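Local coordinates for DUF72 domain-containing protein (Thermotoga maritima, PDB 1VPQ), which is of unknown function but belongs to the DUF72 family, whose TIM-barrel-like fold here holds a sulfate ion in a pocket at the strand ends, at residues L55-T58 with S64-S67; T82-G87 with Y201-G206. One frame throughout, in Å; residues are numbered along the deposited sequence.

The two contacts lie about 15 Å apart, centre to centre, and come in series along the chain: 55-58 with 64-67 first, then 82-87 with 201-206. Contact 1 sits at the periphery, where the chain leaves strand 52-55 and turns into helix 65-72; contact 2 lies about 2 Å from the centre of the chain and joins strands 80-84 and 199-204 across the barrel interior. Strand 52-55 pairs in parallel with strand 80-84, and Leu55 bonds through its backbone to Thr82 and Lys84, so the two contacts touch directly. Phe57 also packs on Val83, on the outward side of the strand whose Thr82 faces inward.

Contact 1 (L55-T58 with S64-S67); sequences LNFT and SWRS
Trp65 drives the edge of its indole into the face of Phe57, a T-shaped pair with the planes at 88° and the centroid of the six-membered ring 5.1 Å from that of Phe57. The atom that does the touching is CE3: it stands above the middle of the phenyl ring, 3.7 Å from Phe57 CE2 and about as close to CZ, while the neighbouring CZ3 leans toward the same CE2. Trp65 reaches this place with CG anti to its backbone N (chi1 169°), which carries the indole off the first turn of the helix and across the phenyl face. The CB of Phe57 points toward 64-67, and Phe57 CD1 also comes to 3.9 Å from Trp65 CA. This is the tight part of the contact, mostly hydrophobic contact between the two rings, and no hydrogen bond crosses it. It belongs to a beta-alpha unit of the barrel: Phe57 follows strand 52-55 and Trp65 opens helix 65-72, so the ring pair bridges the connecting loop and the first turn of the helix. Phe68 of the same helix adds to the surroundings of Phe57, and Ile111 and Leu114 of helix 101-116 pack on the indole. The Ser64 side is looser. Ser64 C comes no nearer than 4.2 Å to Phe57 CD1; the CB of Ser64 points away from 55-58, and the residue is the N-cap of helix 65-72. There Ser64 OG accepts the backbone N-H of Ser67 at 3.1 Å, with an N-H...O angle of 158°, and a weak bond from the hydroxyl OG of Ser67, a residue exposed to solvent.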
ATOM      1  N   LEU A  55       0.552   6.293   1.696  1.00 29.92           N
ATOM      2  CA  LEU A  55       0.770   7.526   0.935  1.00 30.25           C
ATOM      3  C   LEU A  55       1.760   7.398  -0.227  1.00 30.55           C
ATOM      4  O   LEU A  55       2.679   6.584  -0.205  1.00 30.47           O
ATOM      5  CB  LEU A  55       1.219   8.640   1.882  1.00 30.36           C
ATOM      6  CG  LEU A  55       0.144   9.075   2.887  1.00 30.40           C
ATOM      7  CD1 LEU A  55       0.735   9.897   4.006  1.00 30.27           C
ATOM      8  CD2 LEU A  55      -0.972   9.846   2.196  1.00 31.03           C
ATOM      9  N   ASN A  56       1.536   8.219  -1.248  1.00 30.87           N
ATOM     10  CA  ASN A  56       2.437   8.335  -2.379  1.00 31.09           C
ATOM     11  C   ASN A  56       2.615   9.809  -2.710  1.00 31.35           C
ATOM     12  O   ASN A  56       1.749  10.428  -3.333  1.00 31.46           O
ATOM     13  CB  ASN A  56       1.891   7.572  -3.591  1.00 31.13           C
ATOM     14  CG  ASN A  56       2.787   7.688  -4.822  1.00 30.96           C
ATOM     15  OD1 ASN A  56       4.008   7.828  -4.721  1.00 30.85           O
ATOM     16  ND2 ASN A  56       2.173   7.618  -5.995  1.00 31.13           N
ATOM     17  N   PHE A  57       3.748  10.360  -2.288  1.00 31.62           N
ATOM     18  CA  PHE A  57       4.027  11.776  -2.463  1.00 31.68           C
ATOM     19  C   PHE A  57       4.608  12.024  -3.832  1.00 31.99           C
ATOM     20  O   PHE A  57       5.665  11.501  -4.168  1.00 32.20           O
ATOM     21  CB  PHE A  57       5.002  12.266  -1.396  1.00 31.64           C
ATOM     22  CG  PHE A  57       4.496  12.085  -0.002  1.00 30.97           C
ATOM     23  CD1 PHE A  57       3.592  12.985   0.539  1.00 30.78           C
ATOM     24  CD2 PHE A  57       4.903  11.000   0.761  1.00 30.34           C
ATOM     25  CE1 PHE A  57       3.110  12.811   1.827  1.00 30.72           C
ATOM     26  CE2 PHE A  57       4.431  10.821   2.047  1.00 30.28           C
ATOM     27  CZ  PHE A  57       3.533  11.725   2.582  1.00 30.43           C
ATOM     28  N   THR A  58       3.896  12.812  -4.624  1.00 32.37           N
ATOM     29  CA  THR A  58       4.388  13.253  -5.918  1.00 32.62           C
ATOM     30  C   THR A  58       4.171  14.761  -5.997  1.00 33.13           C
ATOM     31  O   THR A  58       3.805  15.387  -5.001  1.00 33.15           O
ATOM     32  CB  THR A  58       3.648  12.546  -7.061  1.00 32.52           C
ATOM     33  OG1 THR A  58       2.320  13.065  -7.167  1.00 32.36           O
ATOM     34  CG2 THR A  58       3.587  11.043  -6.819  1.00 32.51           C
ATOM     35  N   SER A  64       0.854  17.516  -0.304  1.00 37.63           N
ATOM     36  CA  SER A  64       2.288  17.665  -0.565  1.00 37.65           C
ATOM     37  C   SER A  64       3.056  17.136   0.643  1.00 37.72           C
ATOM     38  O   SER A  64       2.485  16.953   1.716  1.00 37.84           O
ATOM     39  CB  SER A  64       2.662  19.119  -0.847  1.00 37.58           C
ATOM     40  OG  SER A  64       2.543  19.915   0.314  1.00 37.47           O
ATOM     41  N   TRP A  65       4.345  16.871   0.464  1.00 37.83           N
ATOM     42  CA  TRP A  65       5.175  16.376   1.564  1.00 37.90           C
ATOM     43  C   TRP A  65       5.255  17.426   2.674  1.00 38.06           C
ATOM     44  O   TRP A  65       5.057  17.110   3.845  1.00 37.91           O
ATOM     45  CB  TRP A  65       6.572  15.992   1.066  1.00 37.87           C
ATOM     46  CG  TRP A  65       7.555  15.726   2.164  1.00 37.90           C
ATOM     47  CD1 TRP A  65       8.599  16.522   2.535  1.00 38.14           C
ATOM     48  CD2 TRP A  65       7.581  14.594   3.039  1.00 38.21           C
ATOM     49  NE1 TRP A  65       9.279  15.953   3.585  1.00 38.26           N
ATOM     50  CE2 TRP A  65       8.676  14.770   3.916  1.00 38.39           C
ATOM     51  CE3 TRP A  65       6.787  13.447   3.170  1.00 38.09           C
ATOM     52  CZ2 TRP A  65       8.998  13.841   4.911  1.00 38.52           C
ATOM     53  CZ3 TRP A  65       7.112  12.519   4.160  1.00 38.40           C
ATOM     54  CH2 TRP A  65       8.210  12.725   5.016  1.00 38.45           C
ATOM     55  N   ARG A  66       5.518  18.673   2.289  1.00 38.44           N
ATOM     56  CA  ARG A  66       5.598  19.789   3.234  1.00 38.79           C
ATOM     57  C   ARG A  66       4.311  19.935   4.041  1.00 39.13           C
ATOM     58  O   ARG A  66       4.340  19.948   5.274  1.00 38.97           O
ATOM     59  CB  ARG A  66       5.887  21.099   2.494  1.00 38.81           C
ATOM     60  N   SER A  67       3.187  20.025   3.335  1.00 39.69           N
ATOM     61  CA  SER A  67       1.875  20.191   3.969  1.00 40.16           C
ATOM     62  C   SER A  67       1.477  19.002   4.829  1.00 40.49           C
ATOM     63  O   SER A  67       0.683  19.150   5.751  1.00 40.53           O
ATOM     64  CB  SER A  67       0.789  20.446   2.922  1.00 40.21           C
ATOM     65  OG  SER A  67       0.967  21.717   2.311  1.00 40.83           O
TER

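Contact 2 (T82-G87 with Y201-G206); sequences TVKTPG and YFRFHG. With SO4 (sulfate ion), chain B.
Sulfate O4 is gripped from both strands: Lys84 NZ donates to it at 2.7 Å, Arg203 NH2 at 3.0 Å, and Arg203 NH1 gives it a longer third bond. The guanidinium meets O4 with its edge, near its own plane, and the NH2 bond is the straighter of its two to that atom, with an N-H...O angle of 160°. NH1 also reaches the next oxygen, O1, at 3.1 Å. The lysine runs extended beyond CG, sending the amine in from strand 80-84, while the arginine bends at chi3 (80°) to turn its end toward the ion; the two chains cross at about a right angle. Lys84 NZ and Arg203 NH2 lie 4.3 Å apart, both turned to the same sulfate oxygen. Glu155 and Glu54 add salt bridges to NH1 and NH2 and help fix the guanidinium's rotation. Over one of its faces, offset toward the rim, lies His205 CE1, and Tyr220 and Arg157 also hydrogen-bond to the sulfate. Deeper in the barrel, Thr82 OG1 donates to Tyr201 OH at 2.9 Å, the two side chains approaching from opposite directions. Thr82 CG2 packs 3.8 Å from Tyr201 CE2, against neither a clear face nor a clear edge of the ring. The phenol oxygen also bonds to Glu54, the acid that holds NH2, which ties this buried layer to the anion site above. The sulfate probably came from the crystallisation liquor. Its place, however, at the C-terminal ends of parallel strands and lined by Lys84 and Arg203, with Glu54 and Glu155 paired to the arginine, is where TIM barrels carry their active sites, consistent with a pocket for an anionic ligand.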
ATOM      1  N   THR A  82       2.193   4.239   5.872  1.00 32.17           N
ATOM      2  CA  THR A  82       3.146   3.562   4.998  1.00 31.76           C
ATOM      3  C   THR A  82       3.354   4.436   3.770  1.00 31.78           C
ATOM      4  O   THR A  82       2.496   5.260   3.431  1.00 31.79           O
ATOM      5  CB  THR A  82       2.638   2.193   4.544  1.00 31.87           C
ATOM      6  OG1 THR A  82       1.425   2.357   3.799  1.00 31.07           O
ATOM      7  CG2 THR A  82       2.387   1.284   5.739  1.00 31.39           C
ATOM      8  N   VAL A  83       4.492   4.267   3.105  1.00 31.58           N
ATOM      9  CA  VAL A  83       4.879   5.175   2.021  1.00 31.65           C
ATOM     10  C   VAL A  83       5.407   4.409   0.816  1.00 31.42           C
ATOM     11  O   VAL A  83       6.163   3.455   0.967  1.00 31.10           O
ATOM     12  CB  VAL A  83       5.975   6.187   2.474  1.00 31.71           C
ATOM     13  CG1 VAL A  83       6.062   7.367   1.510  1.00 31.71           C
ATOM     14  CG2 VAL A  83       5.678   6.705   3.840  1.00 32.07           C
ATOM     15  N   LYS A  84       5.017   4.852  -0.378  1.00 31.16           N
ATOM     16  CA  LYS A  84       5.582   4.316  -1.613  1.00 31.04           C
ATOM     17  C   LYS A  84       6.978   4.897  -1.865  1.00 30.84           C
ATOM     18  O   LYS A  84       7.203   6.098  -1.671  1.00 30.92           O
ATOM     19  CB  LYS A  84       4.671   4.613  -2.810  1.00 31.09           C
ATOM     20  CG  LYS A  84       3.523   3.642  -2.974  1.00 31.01           C
ATOM     21  CD  LYS A  84       2.892   3.776  -4.349  1.00 32.14           C
ATOM     22  CE  LYS A  84       1.921   2.641  -4.641  1.00 32.78           C
ATOM     23  NZ  LYS A  84       1.415   2.690  -6.048  1.00 33.37           N
ATOM     24  N   THR A  85       7.904   4.041  -2.305  1.00 30.49           N
ATOM     25  CA  THR A  85       9.225   4.478  -2.772  1.00 30.19           C
ATOM     26  C   THR A  85       9.035   5.410  -3.966  1.00 29.99           C
ATOM     27  O   THR A  85       7.960   5.420  -4.579  1.00 29.21           O
ATOM     28  CB  THR A  85      10.122   3.299  -3.252  1.00 30.22           C
ATOM     29  OG1 THR A  85       9.528   2.672  -4.398  1.00 30.22           O
ATOM     30  CG2 THR A  85      10.351   2.267  -2.147  1.00 30.11           C
ATOM     31  N   PRO A  86      10.085   6.178  -4.325  1.00 30.01           N
ATOM     32  CA  PRO A  86       9.963   7.002  -5.532  1.00 29.80           C
ATOM     33  C   PRO A  86       9.673   6.144  -6.764  1.00 29.79           C
ATOM     34  O   PRO A  86       9.993   4.948  -6.778  1.00 29.98           O
ATOM     35  CB  PRO A  86      11.333   7.686  -5.642  1.00 29.81           C
ATOM     36  CG  PRO A  86      11.921   7.606  -4.275  1.00 29.75           C
ATOM     37  CD  PRO A  86      11.403   6.334  -3.683  1.00 29.88           C
ATOM     38  N   GLY A  87       9.046   6.755  -7.764  1.00 29.72           N
ATOM     39  CA  GLY A  87       8.661   6.072  -8.998  1.00 29.70           C
ATOM     40  C   GLY A  87       9.817   5.543  -9.826  1.00 29.43           C
ATOM     41  O   GLY A  87       9.672   4.541 -10.514  1.00 29.79           O
ATOM     42  N   TYR A 201       1.215  -7.531   4.887  1.00 27.79           N
ATOM     43  CA  TYR A 201       0.805  -6.327   4.193  1.00 27.89           C
ATOM     44  C   TYR A 201      -0.183  -6.733   3.103  1.00 28.10           C
ATOM     45  O   TYR A 201       0.171  -7.508   2.222  1.00 28.44           O
ATOM     46  CB  TYR A 201       2.033  -5.647   3.586  1.00 28.03           C
ATOM     47  CG  TYR A 201       1.872  -4.171   3.229  1.00 27.69           C
ATOM     48  CD1 TYR A 201       0.984  -3.752   2.240  1.00 27.47           C
ATOM     49  CD2 TYR A 201       2.639  -3.205   3.866  1.00 27.05           C
ATOM     50  CE1 TYR A 201       0.865  -2.399   1.907  1.00 27.28           C
ATOM     51  CE2 TYR A 201       2.529  -1.866   3.544  1.00 26.57           C
ATOM     52  CZ  TYR A 201       1.648  -1.463   2.560  1.00 26.73           C
ATOM     53  OH  TYR A 201       1.543  -0.119   2.251  1.00 26.30           O
ATOM     54  N   PHE A 202      -1.413  -6.224   3.164  1.00 28.20           N
ATOM     55  CA  PHE A 202      -2.430  -6.541   2.154  1.00 28.34           C
ATOM     56  C   PHE A 202      -2.784  -5.312   1.362  1.00 28.77           C
ATOM     57  O   PHE A 202      -2.958  -4.244   1.941  1.00 28.77           O
ATOM     58  CB  PHE A 202      -3.715  -7.055   2.796  1.00 28.16           C
ATOM     59  CG  PHE A 202      -3.551  -8.344   3.518  1.00 27.93           C
ATOM     60  CD1 PHE A 202      -2.913  -8.383   4.755  1.00 27.60           C
ATOM     61  CD2 PHE A 202      -4.037  -9.522   2.974  1.00 27.43           C
ATOM     62  CE1 PHE A 202      -2.755  -9.587   5.437  1.00 27.48           C
ATOM     63  CE2 PHE A 202      -3.883 -10.726   3.648  1.00 28.24           C
ATOM     64  CZ  PHE A 202      -3.239 -10.756   4.886  1.00 27.27           C
ATOM     65  N   ARG A 203      -2.928  -5.471   0.048  1.00 29.10           N
ATOM     66  CA  ARG A 203      -3.444  -4.398  -0.794  1.00 29.65           C
ATOM     67  C   ARG A 203      -4.584  -4.900  -1.680  1.00 29.85           C
ATOM     68  O   ARG A 203      -4.417  -5.865  -2.404  1.00 29.77           O
ATOM     69  CB  ARG A 203      -2.326  -3.792  -1.636  1.00 29.76           C
ATOM     70  CG  ARG A 203      -1.246  -3.098  -0.807  1.00 30.27           C
ATOM     71  CD  ARG A 203      -0.337  -2.270  -1.691  1.00 30.60           C
ATOM     72  NE  ARG A 203      -0.924  -0.981  -2.056  1.00 29.71           N
ATOM     73  CZ  ARG A 203      -0.818  -0.396  -3.250  1.00 29.73           C
ATOM     74  NH1 ARG A 203      -0.194  -0.989  -4.253  1.00 28.70           N
ATOM     75  NH2 ARG A 203      -1.380   0.787  -3.452  1.00 30.97           N
ATOM     76  N   PHE A 204      -5.739  -4.235  -1.601  1.00 30.13           N
ATOM     77  CA  PHE A 204      -6.925  -4.607  -2.372  1.00 30.31           C
ATOM     78  C   PHE A 204      -7.254  -3.524  -3.392  1.00 30.60           C
ATOM     79  O   PHE A 204      -7.592  -2.403  -3.027  1.00 30.67           O
ATOM     80  CB  PHE A 204      -8.125  -4.830  -1.445  1.00 30.24           C
ATOM     81  CG  PHE A 204      -7.860  -5.802  -0.312  1.00 30.18           C
ATOM     82  CD1 PHE A 204      -7.190  -7.000  -0.531  1.00 30.06           C
ATOM     83  CD2 PHE A 204      -8.310  -5.527   0.968  1.00 30.14           C
ATOM     84  CE1 PHE A 204      -6.957  -7.893   0.517  1.00 30.37           C
ATOM     85  CE2 PHE A 204      -8.086  -6.418   2.023  1.00 30.13           C
ATOM     86  CZ  PHE A 204      -7.408  -7.597   1.794  1.00 30.01           C
ATOM     87  N   HIS A 205      -7.153  -3.876  -4.670  1.00 30.96           N
ATOM     88  CA  HIS A 205      -7.344  -2.925  -5.777  1.00 31.13           C
ATOM     89  C   HIS A 205      -8.711  -3.029  -6.432  1.00 30.83           C
ATOM     90  O   HIS A 205      -8.994  -2.313  -7.401  1.00 30.59           O
ATOM     91  CB  HIS A 205      -6.290  -3.168  -6.866  1.00 31.49           C
ATOM     92  CG  HIS A 205      -4.880  -3.121  -6.369  1.00 32.21           C
ATOM     93  ND1 HIS A 205      -4.329  -1.989  -5.816  1.00 33.07           N
ATOM     94  CD2 HIS A 205      -3.906  -4.058  -6.362  1.00 32.80           C
ATOM     95  CE1 HIS A 205      -3.079  -2.236  -5.474  1.00 34.28           C
ATOM     96  NE2 HIS A 205      -2.797  -3.486  -5.793  1.00 34.26           N
ATOM     97  N   GLY A 206      -9.540  -3.934  -5.922  1.00 30.63           N
ATOM     98  CA  GLY A 206     -10.773  -4.324  -6.597  1.00 30.59           C
ATOM     99  C   GLY A 206     -10.497  -5.272  -7.752  1.00 30.53           C
ATOM    100  O   GLY A 206      -9.357  -5.654  -7.994  1.00 30.77           O
TER
HETATM  101  S   SO4 B 262      -1.252   0.630  -7.455  1.00 49.31           S
HETATM  102  O1  SO4 B 262      -0.612  -0.672  -7.292  1.00 50.28           O
HETATM  103  O2  SO4 B 262      -0.736   1.304  -8.640  1.00 50.49           O
HETATM  104  O3  SO4 B 262      -2.683   0.416  -7.604  1.00 49.70           O
HETATM  105  O4  SO4 B 262      -0.956   1.461  -6.293  1.00 49.48           O